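Side-chain contacts in nine-heme cytochrome C (Desulfovibrio desulfuricans, PDB 1OFW), which carries nine covalently bound hemes and may form part of a transmembrane redox complex that passes electrons to the cytoplasm for sulfate reduction: residues 115-120 and 225-230; 184-189 and 257-262; 262-267 and 286-291. One frame throughout, in Å; residues are numbered along the deposited sequence.

Contact 1 of 3, residues 115-120 and 225-230; sequences HAIVTP and CATCHH. With HEC (heme c), chain H.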
# COMPACT_ATOMS: atom_id res chain seq x y z
N HIS A 115 6.50 -0.74 -7.57
CA HIS A 115 6.86 -0.34 -6.21
C HIS A 115 8.34 -0.11 -6.07
O HIS A 115 8.77 0.44 -5.05
CB HIS A 115 6.25 -1.35 -5.22
CG HIS A 115 4.80 -0.98 -5.02
ND1 HIS A 115 4.46 0.00 -4.11
CD2 HIS A 115 3.63 -1.41 -5.55
CE1 HIS A 115 3.15 0.16 -4.11
NE2 HIS A 115 2.60 -0.68 -4.99
N ALA A 116 9.14 -0.44 -7.09
CA ALA A 116 10.53 0.01 -7.05
C ALA A 116 10.68 1.49 -7.33
O ALA A 116 11.69 2.09 -6.94
CB ALA A 116 11.38 -0.76 -8.06
N ILE A 117 9.72 2.09 -8.02
CA ILE A 117 9.83 3.51 -8.36
C ILE A 117 8.80 4.40 -7.70
O ILE A 117 8.90 5.62 -7.81
CB ILE A 117 9.74 3.66 -9.90
CG1 ILE A 117 8.44 3.19 -10.52
CG2 ILE A 117 10.95 2.96 -10.49
CD1 ILE A 117 8.24 3.59 -11.97
N VAL A 118 7.90 3.81 -6.93
CA VAL A 118 6.94 4.60 -6.15
C VAL A 118 7.46 4.92 -4.76
O VAL A 118 8.00 4.08 -4.03
CB VAL A 118 5.61 3.84 -6.09
CG1 VAL A 118 4.61 4.41 -5.09
CG2 VAL A 118 5.03 3.82 -7.50
N THR A 119 7.29 6.18 -4.39
CA THR A 119 7.43 6.68 -3.04
C THR A 119 6.03 7.01 -2.53
O THR A 119 5.44 8.01 -2.96
CB THR A 119 8.34 7.90 -2.98
OG1 THR A 119 9.67 7.51 -3.40
CG2 THR A 119 8.47 8.41 -1.56
N PRO A 120 5.49 6.15 -1.67
CA PRO A 120 4.08 6.26 -1.30
C PRO A 120 3.93 7.52 -0.46
O PRO A 120 4.76 7.87 0.36
CB PRO A 120 3.80 4.98 -0.48
CG PRO A 120 5.14 4.74 0.12
CD PRO A 120 6.16 5.06 -0.94
N CYS A 225 -1.63 6.09 -12.35
CA CYS A 225 -0.91 7.06 -13.16
C CYS A 225 0.24 7.69 -12.39
O CYS A 225 1.27 8.08 -12.97
CB CYS A 225 -1.83 8.17 -13.66
SG CYS A 225 -3.39 7.66 -14.39
N ALA A 226 0.11 7.83 -11.07
CA ALA A 226 1.10 8.45 -10.26
C ALA A 226 2.34 7.59 -10.07
O ALA A 226 3.34 8.07 -9.53
CB ALA A 226 0.51 8.79 -8.88
N THR A 227 2.30 6.34 -10.50
CA THR A 227 3.48 5.48 -10.51
C THR A 227 4.66 6.20 -11.15
O THR A 227 5.78 6.21 -10.66
CB THR A 227 3.26 4.20 -11.30
OG1 THR A 227 2.14 3.47 -10.79
CG2 THR A 227 4.50 3.32 -11.19
N CYS A 228 4.32 6.81 -12.29
CA CYS A 228 5.30 7.52 -13.10
C CYS A 228 5.12 9.02 -13.03
O CYS A 228 6.11 9.73 -12.85
CB CYS A 228 5.21 6.99 -14.54
SG CYS A 228 5.43 5.20 -14.66
N HIS A 229 3.87 9.47 -13.13
CA HIS A 229 3.52 10.88 -13.02
C HIS A 229 3.38 11.25 -11.54
O HIS A 229 2.31 11.49 -11.01
CB HIS A 229 2.24 11.17 -13.80
CG HIS A 229 2.27 10.78 -15.24
ND1 HIS A 229 3.01 11.50 -16.11
CD2 HIS A 229 1.71 9.77 -15.95
CE1 HIS A 229 2.92 10.97 -17.33
NE2 HIS A 229 2.10 9.92 -17.26
N HIS A 230 4.52 11.29 -10.89
CA HIS A 230 4.53 11.50 -9.45
C HIS A 230 4.55 12.99 -9.07
O HIS A 230 4.88 13.84 -9.89
CB HIS A 230 5.73 10.79 -8.82
CG HIS A 230 7.07 11.22 -9.35
ND1 HIS A 230 8.04 10.25 -9.55
CD2 HIS A 230 7.67 12.34 -9.77
CE1 HIS A 230 9.14 10.82 -10.03
NE2 HIS A 230 8.95 12.11 -10.17
FE HEC H . 1.65 8.69 -18.78
CHA HEC H . 3.12 10.86 -20.98
CHB HEC H . -1.32 10.40 -19.08
CHC HEC H . 0.15 6.44 -16.71
CHD HEC H . 4.68 7.21 -18.22
NA HEC H . 1.03 10.28 -19.83
C1A HEC H . 1.79 11.05 -20.69
C2A HEC H . 0.98 12.09 -21.26
C3A HEC H . -0.25 11.96 -20.75
C4A HEC H . -0.23 10.84 -19.84
CMA HEC H . -1.48 12.82 -21.09
CAA HEC H . 1.44 13.15 -22.28
CBA HEC H . 1.44 12.57 -23.70
CGA HEC H . 1.93 13.56 -24.76
O1A HEC H . 2.80 14.38 -24.45
O2A HEC H . 1.42 13.48 -25.90
NB HEC H . -0.18 8.48 -18.02
C1B HEC H . -1.27 9.30 -18.23
C2B HEC H . -2.40 8.84 -17.46
C3B HEC H . -2.01 7.71 -16.80
C4B HEC H . -0.63 7.47 -17.16
CMB HEC H . -3.75 9.53 -17.42
CAB HEC H . -2.79 6.81 -15.88
CBB HEC H . -4.05 6.21 -16.55
NC HEC H . 2.27 7.12 -17.72
C1C HEC H . 1.51 6.30 -16.91
C2C HEC H . 2.36 5.30 -16.29
C3C HEC H . 3.62 5.53 -16.71
C4C HEC H . 3.56 6.67 -17.61
CMC HEC H . 1.84 4.24 -15.30
CAC HEC H . 4.93 4.82 -16.35
CBC HEC H . 4.81 3.28 -16.49
ND HEC H . 3.49 8.96 -19.50
C1D HEC H . 4.62 8.28 -19.10
C2D HEC H . 5.80 8.86 -19.71
C3D HEC H . 5.37 9.90 -20.47
C4D HEC H . 3.95 9.95 -20.35
CMD HEC H . 7.23 8.41 -19.51
CAD HEC H . 6.27 10.86 -21.25
CBD HEC H . 6.32 12.21 -20.47
CGD HEC H . 7.38 13.15 -20.98
O1D HEC H . 8.24 12.76 -21.78
O2D HEC H . 7.31 14.32 -20.52
O HOH W 1 7.32 7.51 -8.96
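I117 and T227 share no direct hydrogen bond; instead, a water lies between their carbonyl oxygens, within bonding distance of both, and accepts from the ring of H230. The water is 2.7 Å from I117 O and 2.6 Å from T227 O, and H230 ND1 reaches its oxygen at 2.9 Å, in the plane of the imidazole. Because H230 NE2 ligates the iron of heme 7, this bond to ND1 probably helps fix the rotation of the ring.

Beside the water, the contact is apolar. With OG1 of T227 beside the backbone N (chi1 -57°), CG2 stands anti to that N and meets I117 CD1 at 3.8 Å; in the conformer described, V118 CG2 is equally near. Both side chains of 115-120 cross T227 at about a right angle, and I117 CD1 also reaches C228 SG at 4.2 Å. Threonine suits the place, offering a methyl to the aliphatic branches and a hydroxyl to the carbonyl of L224, three residues back.

C225 and C228 carry heme 6 through thioethers, and H229 NE2 binds its iron, with H197 as the other axial ligand: this is the CXXCH heme-attachment motif of c-type cytochromes.

Contact 2 of 3, residues 184-189 and 257-262; sequences DALADK and PNLMAA. With HEC (heme c), chain K.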
# COMPACT_ATOMS: atom_id res chain seq x y z
N ASP A 184 10.59 12.76 -27.20
CA ASP A 184 11.59 13.38 -28.05
C ASP A 184 12.19 14.65 -27.43
O ASP A 184 12.91 15.30 -28.19
CB ASP A 184 11.01 13.67 -29.43
CG ASP A 184 9.80 14.57 -29.40
OD1 ASP A 184 9.45 15.11 -28.34
OD2 ASP A 184 9.17 14.73 -30.49
N ALA A 185 11.98 14.92 -26.16
CA ALA A 185 12.43 16.14 -25.51
C ALA A 185 13.93 16.38 -25.72
O ALA A 185 14.38 17.52 -25.86
CB ALA A 185 12.13 16.10 -24.02
N LEU A 186 14.69 15.28 -25.73
CA LEU A 186 16.15 15.34 -25.71
C LEU A 186 16.76 14.86 -27.01
O LEU A 186 18.01 14.77 -27.04
CB LEU A 186 16.67 14.47 -24.55
CG LEU A 186 16.17 14.86 -23.15
CD1 LEU A 186 16.55 13.82 -22.11
CD2 LEU A 186 16.67 16.23 -22.77
N ALA A 187 16.01 14.56 -28.04
CA ALA A 187 16.51 13.74 -29.14
C ALA A 187 17.73 14.36 -29.79
O ALA A 187 17.72 15.53 -30.15
CB ALA A 187 15.44 13.46 -30.18
N ASP A 188 18.78 13.58 -29.92
CA ASP A 188 20.08 14.04 -30.42
C ASP A 188 20.88 12.84 -30.88
O ASP A 188 20.93 12.56 -32.07
CB ASP A 188 20.83 14.83 -29.37
CG ASP A 188 22.23 15.25 -29.79
OD1 ASP A 188 22.66 14.99 -30.93
OD2 ASP A 188 22.93 15.80 -28.92
N LYS A 189 21.49 12.10 -29.95
CA LYS A 189 22.27 10.94 -30.33
C LYS A 189 21.40 9.77 -30.77
O LYS A 189 21.84 8.90 -31.54
CB LYS A 189 23.17 10.52 -29.18
CG LYS A 189 24.20 11.55 -28.73
CD LYS A 189 25.01 11.01 -27.58
CE LYS A 189 26.03 12.00 -27.04
NZ LYS A 189 26.28 13.14 -27.96
N PRO A 257 16.85 14.38 -10.44
CA PRO A 257 17.71 14.07 -11.58
C PRO A 257 17.44 14.98 -12.76
O PRO A 257 16.34 15.51 -12.95
CB PRO A 257 17.30 12.65 -11.99
CG PRO A 257 16.51 12.11 -10.86
CD PRO A 257 15.98 13.26 -10.07
N ASN A 258 18.46 15.21 -13.60
CA ASN A 258 18.20 15.88 -14.86
C ASN A 258 17.33 15.00 -15.74
O ASN A 258 17.09 13.84 -15.41
CB ASN A 258 19.49 16.30 -15.55
CG ASN A 258 20.25 15.28 -16.34
OD1 ASN A 258 20.10 14.07 -16.27
ND2 ASN A 258 21.11 15.81 -17.22
N LEU A 259 16.81 15.56 -16.81
CA LEU A 259 15.76 14.86 -17.54
C LEU A 259 16.23 13.55 -18.12
O LEU A 259 15.48 12.57 -18.05
CB LEU A 259 15.17 15.77 -18.61
CG LEU A 259 14.01 15.24 -19.43
CD1 LEU A 259 12.81 14.89 -18.53
CD2 LEU A 259 13.52 16.20 -20.51
N MET A 260 17.40 13.45 -18.75
CA MET A 260 17.84 12.14 -19.22
C MET A 260 17.90 11.10 -18.11
O MET A 260 17.46 9.95 -18.24
CB MET A 260 19.25 12.24 -19.83
CG MET A 260 19.71 10.93 -20.43
SD MET A 260 21.37 11.08 -21.11
CE MET A 260 22.27 11.32 -19.57
N ALA A 261 18.46 11.46 -16.97
CA ALA A 261 18.62 10.53 -15.87
C ALA A 261 17.24 10.20 -15.29
O ALA A 261 17.00 9.10 -14.79
CB ALA A 261 19.57 11.08 -14.80
N ALA A 262 16.33 11.16 -15.30
CA ALA A 262 14.97 10.92 -14.82
C ALA A 262 14.30 9.80 -15.63
O ALA A 262 13.74 8.86 -15.06
CB ALA A 262 14.17 12.20 -14.84
FE HEC K . 18.43 6.30 -23.09
CHA HEC K . 17.42 9.48 -23.67
CHB HEC K . 21.72 7.21 -23.75
CHC HEC K . 19.50 3.08 -22.49
CHD HEC K . 15.25 5.38 -22.40
NA HEC K . 19.39 7.98 -23.55
C1A HEC K . 18.76 9.21 -23.80
C2A HEC K . 19.75 10.18 -24.25
C3A HEC K . 20.92 9.53 -24.32
C4A HEC K . 20.73 8.18 -23.85
CMA HEC K . 22.26 10.07 -24.84
CAA HEC K . 19.46 11.66 -24.59
CBA HEC K . 18.66 11.73 -25.91
CGA HEC K . 19.48 11.64 -27.18
O1A HEC K . 20.68 11.99 -27.15
O2A HEC K . 18.86 11.21 -28.18
NB HEC K . 20.19 5.35 -23.20
C1B HEC K . 21.43 5.89 -23.50
C2B HEC K . 22.43 4.81 -23.51
C3B HEC K . 21.81 3.68 -23.14
C4B HEC K . 20.42 4.02 -22.90
CMB HEC K . 23.90 5.03 -23.89
CAB HEC K . 22.37 2.27 -22.98
CBB HEC K . 23.31 2.26 -21.73
NC HEC K . 17.58 4.57 -22.60
C1C HEC K . 18.14 3.33 -22.38
C2C HEC K . 17.11 2.36 -22.11
C3C HEC K . 15.91 3.00 -22.15
C4C HEC K . 16.22 4.40 -22.39
CMC HEC K . 17.33 0.86 -21.89
CAC HEC K . 14.52 2.41 -22.05
CBC HEC K . 14.27 1.48 -20.83
ND HEC K . 16.70 7.25 -22.91
C1D HEC K . 15.45 6.70 -22.70
C2D HEC K . 14.43 7.72 -22.86
C3D HEC K . 15.04 8.84 -23.24
C4D HEC K . 16.46 8.58 -23.28
CMD HEC K . 12.93 7.44 -22.60
CAD HEC K . 14.44 10.22 -23.64
CBD HEC K . 14.47 10.28 -25.21
CGD HEC K . 14.32 11.72 -25.74
O1D HEC K . 14.78 11.94 -26.92
O2D HEC K . 13.77 12.56 -25.01
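L186 does most of the touching, its two methyls resting on neighbouring residues of the first turn of helix 259-273. CG lies anti to the carbonyl carbon (chi1 -58°), which carries CD1 to 3.5 Å from M260 N and 3.9 Å from M260 CB, while CD2 meets L259 CD2 at 3.9 Å. The same L259 methyl touches A185 CB at 3.8 Å. Leucine suits position 186 because its forked end meets the side chain of L259 with one methyl and the helix backbone at M260 with the other. L259 is buried, whereas the small methyl of A185, at the exposed margin, fits against it.

The other side of the loop is loose and faces solvent. D184, A187, D188 and K189 are exposed and leave the helix untouched, but the backbone of the loop serves heme 9. L186 N donates to O2D of one propionate at 3.0 Å. On the other propionate, D188 N donates to O2A, and K189 N donates to O1A at 2.9 Å. Peptide N-H groups thus grip both carboxylates and probably ease their negative charge.

M260 reaches from L186 to the heme: beyond CB its chain runs away from L186, and SD rests on the heme face at 3.6 Å from C3A. At the start of the helix, N258 is the N-cap, its OD1 accepting from A261 N at 3.2 Å. Residues 184-189 belong to the connection between the antiparallel strands 181-183 and 193-195, and the contact sets this loop, with its type I turn at D184-A187, against the N-terminal end of helix 259-273, where A185 and L186 also touch Y263.

Contact 3 of 3, residues 262-267 and 286-291; sequences AYHLQC and TCHKAA. With HEC (heme c), chain K.
The iron of heme 9 is gripped across the contact by H264 and H288, whose NE2 atoms each stand 2.0 Å from it. The two NE2 atoms are 4.0 Å apart, so the metal sits almost on the line between them and the histidines come in over opposite faces of the porphyrin. Their rings do not share a plane: they are turned by about 50° about the axis, H264 lying along the direction of the meso carbon CHB and H288 along that of the pyrrole nitrogen NB. Imidazole suits both positions because it offers the iron an sp2 nitrogen on a short arm ending in a flat ring.

The two arms differ. H264 stands on helix 259-273, whereas H288 leaves an irregular segment with CG between the backbone N and the carbonyl carbon (chi1 39°), which swings its ring in over the heme just after C287. C287 SG is bonded to CAC at 1.8 Å, and together with C284 it gives the CXXCH motif, with H288 as its histidine. Bis-histidine ligation of this kind is the hallmark of class III cytochromes c, and one ligand comes from the motif and the other from a separate part of the chain.

Around the helical histidine, Y263 places CD1 3.4 Å from the propionate carbon CAD, and its OH is hydrogen-bonded to propionate oxygen O1D of heme 6, the heme carried by C225 and C228. C267, one turn on, is covalently linked to heme 8 and lays its CB 3.7 Å from CBC of heme 9. The far side is fastened too: the ring of Y190 meets that of H288, and C287 O accepts from S193 OG.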
# COMPACT_ATOMS: atom_id res chain seq x y z
N ALA A 262 16.33 11.16 -15.30
CA ALA A 262 14.97 10.92 -14.82
C ALA A 262 14.30 9.80 -15.63
O ALA A 262 13.74 8.86 -15.06
CB ALA A 262 14.17 12.20 -14.84
N TYR A 263 14.36 9.88 -16.97
CA TYR A 263 13.82 8.81 -17.79
C TYR A 263 14.53 7.51 -17.51
O TYR A 263 13.93 6.46 -17.27
CB TYR A 263 13.96 9.15 -19.27
CG TYR A 263 13.07 10.25 -19.82
CD1 TYR A 263 13.64 11.29 -20.52
CD2 TYR A 263 11.69 10.27 -19.66
CE1 TYR A 263 12.87 12.31 -21.05
CE2 TYR A 263 10.91 11.29 -20.18
CZ TYR A 263 11.50 12.32 -20.88
OH TYR A 263 10.76 13.37 -21.43
N HIS A 264 15.87 7.56 -17.52
CA HIS A 264 16.59 6.29 -17.34
C HIS A 264 16.29 5.63 -16.02
O HIS A 264 16.06 4.44 -15.90
CB HIS A 264 18.08 6.56 -17.52
CG HIS A 264 18.50 6.70 -18.95
ND1 HIS A 264 19.75 7.19 -19.27
CD2 HIS A 264 17.89 6.38 -20.10
CE1 HIS A 264 19.84 7.18 -20.60
NE2 HIS A 264 18.74 6.71 -21.15
N LEU A 265 16.34 6.43 -14.94
CA LEU A 265 16.12 5.84 -13.62
C LEU A 265 14.72 5.33 -13.44
O LEU A 265 14.52 4.31 -12.79
CB LEU A 265 16.40 6.91 -12.54
CG LEU A 265 17.87 7.27 -12.37
CD1 LEU A 265 17.99 8.55 -11.52
CD2 LEU A 265 18.62 6.10 -11.76
N GLN A 266 13.72 6.01 -14.00
CA GLN A 266 12.36 5.52 -13.85
C GLN A 266 12.10 4.30 -14.72
O GLN A 266 11.63 3.27 -14.21
CB GLN A 266 11.32 6.59 -14.23
CG GLN A 266 9.93 6.30 -13.72
CD GLN A 266 8.97 7.49 -13.84
OE1 GLN A 266 8.76 8.26 -12.89
NE2 GLN A 266 8.42 7.54 -15.00
N CYS A 267 12.41 4.38 -16.01
CA CYS A 267 12.14 3.28 -16.95
C CYS A 267 12.96 2.07 -16.51
O CYS A 267 12.46 0.95 -16.35
CB CYS A 267 12.52 3.66 -18.38
SG CYS A 267 11.82 5.15 -19.07
N THR A 286 17.18 -0.47 -27.98
CA THR A 286 15.78 -0.93 -27.93
C THR A 286 14.82 0.16 -27.47
O THR A 286 13.69 0.15 -28.01
CB THR A 286 15.72 -2.18 -27.01
OG1 THR A 286 16.48 -3.22 -27.65
CG2 THR A 286 14.31 -2.70 -26.82
N CYS A 287 15.21 1.03 -26.54
CA CYS A 287 14.27 2.11 -26.22
C CYS A 287 14.36 3.30 -27.15
O CYS A 287 13.48 4.15 -27.17
CB CYS A 287 14.52 2.64 -24.80
SG CYS A 287 14.20 1.39 -23.54
N HIS A 288 15.43 3.40 -27.92
CA HIS A 288 15.64 4.50 -28.86
C HIS A 288 16.72 4.11 -29.89
O HIS A 288 17.88 3.93 -29.55
CB HIS A 288 16.03 5.75 -28.14
CG HIS A 288 16.96 5.69 -26.97
ND1 HIS A 288 18.18 5.06 -27.00
CD2 HIS A 288 16.84 6.18 -25.72
CE1 HIS A 288 18.78 5.17 -25.83
NE2 HIS A 288 17.98 5.86 -25.02
N LYS A 289 16.30 4.04 -31.14
CA LYS A 289 17.22 3.73 -32.24
C LYS A 289 18.31 4.74 -32.40
O LYS A 289 18.13 5.92 -32.15
CB LYS A 289 16.35 3.63 -33.49
CG LYS A 289 17.12 3.38 -34.77
CD LYS A 289 16.13 3.19 -35.92
CE LYS A 289 16.83 3.17 -37.27
NZ LYS A 289 15.81 2.80 -38.30
N ALA A 290 19.53 4.33 -32.80
CA ALA A 290 20.57 5.32 -32.97
C ALA A 290 20.20 6.30 -34.09
O ALA A 290 19.54 5.90 -35.04
CB ALA A 290 21.90 4.71 -33.34
N ALA A 291 20.62 7.55 -33.95
CA ALA A 291 20.28 8.53 -35.00
C ALA A 291 21.19 8.31 -36.20
O ALA A 291 22.24 7.70 -36.02
CB ALA A 291 20.39 9.94 -34.47
FE HEC K . 18.43 6.30 -23.09
CHA HEC K . 17.42 9.48 -23.67
CHB HEC K . 21.72 7.21 -23.75
CHC HEC K . 19.50 3.08 -22.49
CHD HEC K . 15.25 5.38 -22.40
NA HEC K . 19.39 7.98 -23.55
C1A HEC K . 18.76 9.21 -23.80
C2A HEC K . 19.75 10.18 -24.25
C3A HEC K . 20.92 9.53 -24.32
C4A HEC K . 20.73 8.18 -23.85
CMA HEC K . 22.26 10.07 -24.84
CAA HEC K . 19.46 11.66 -24.59
CBA HEC K . 18.66 11.73 -25.91
CGA HEC K . 19.48 11.64 -27.18
O1A HEC K . 20.68 11.99 -27.15
O2A HEC K . 18.86 11.21 -28.18
NB HEC K . 20.19 5.35 -23.20
C1B HEC K . 21.43 5.89 -23.50
C2B HEC K . 22.43 4.81 -23.51
C3B HEC K . 21.81 3.68 -23.14
C4B HEC K . 20.42 4.02 -22.90
CMB HEC K . 23.90 5.03 -23.89
CAB HEC K . 22.37 2.27 -22.98
CBB HEC K . 23.31 2.26 -21.73
NC HEC K . 17.58 4.57 -22.60
C1C HEC K . 18.14 3.33 -22.38
C2C HEC K . 17.11 2.36 -22.11
C3C HEC K . 15.91 3.00 -22.15
C4C HEC K . 16.22 4.40 -22.39
CMC HEC K . 17.33 0.86 -21.89
CAC HEC K . 14.52 2.41 -22.05
CBC HEC K . 14.27 1.48 -20.83
ND HEC K . 16.70 7.25 -22.91
C1D HEC K . 15.45 6.70 -22.70
C2D HEC K . 14.43 7.72 -22.86
C3D HEC K . 15.04 8.84 -23.24
C4D HEC K . 16.46 8.58 -23.28
CMD HEC K . 12.93 7.44 -22.60
CAD HEC K . 14.44 10.22 -23.64
CBD HEC K . 14.47 10.28 -25.21
CGD HEC K . 14.32 11.72 -25.74
O1D HEC K . 14.78 11.94 -26.92
O2D HEC K . 13.77 12.56 -25.01

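Overall arrangement
From the N terminus, residues 115-120 come first, then 184-189. The return of the chain at 225-230 closes contact 1, joining a segment of the first class III cytochrome c region to one of the second, before 257-262 closes contact 2, so the two loops cross. Contact 3 follows in series: it opens at A262, shared with contact 2, and 286-291 closes its short loop at the C-terminal end. Contacts 2 and 3 both use helix 259-273 and heme 9, and K189 joins A291 through the backbone, tying the connecting loop of the hairpin to the C-terminal segment. Contact 1 lies about 18 Å from contact 3, centre to centre, but I117 packs against Q266 of the same helix.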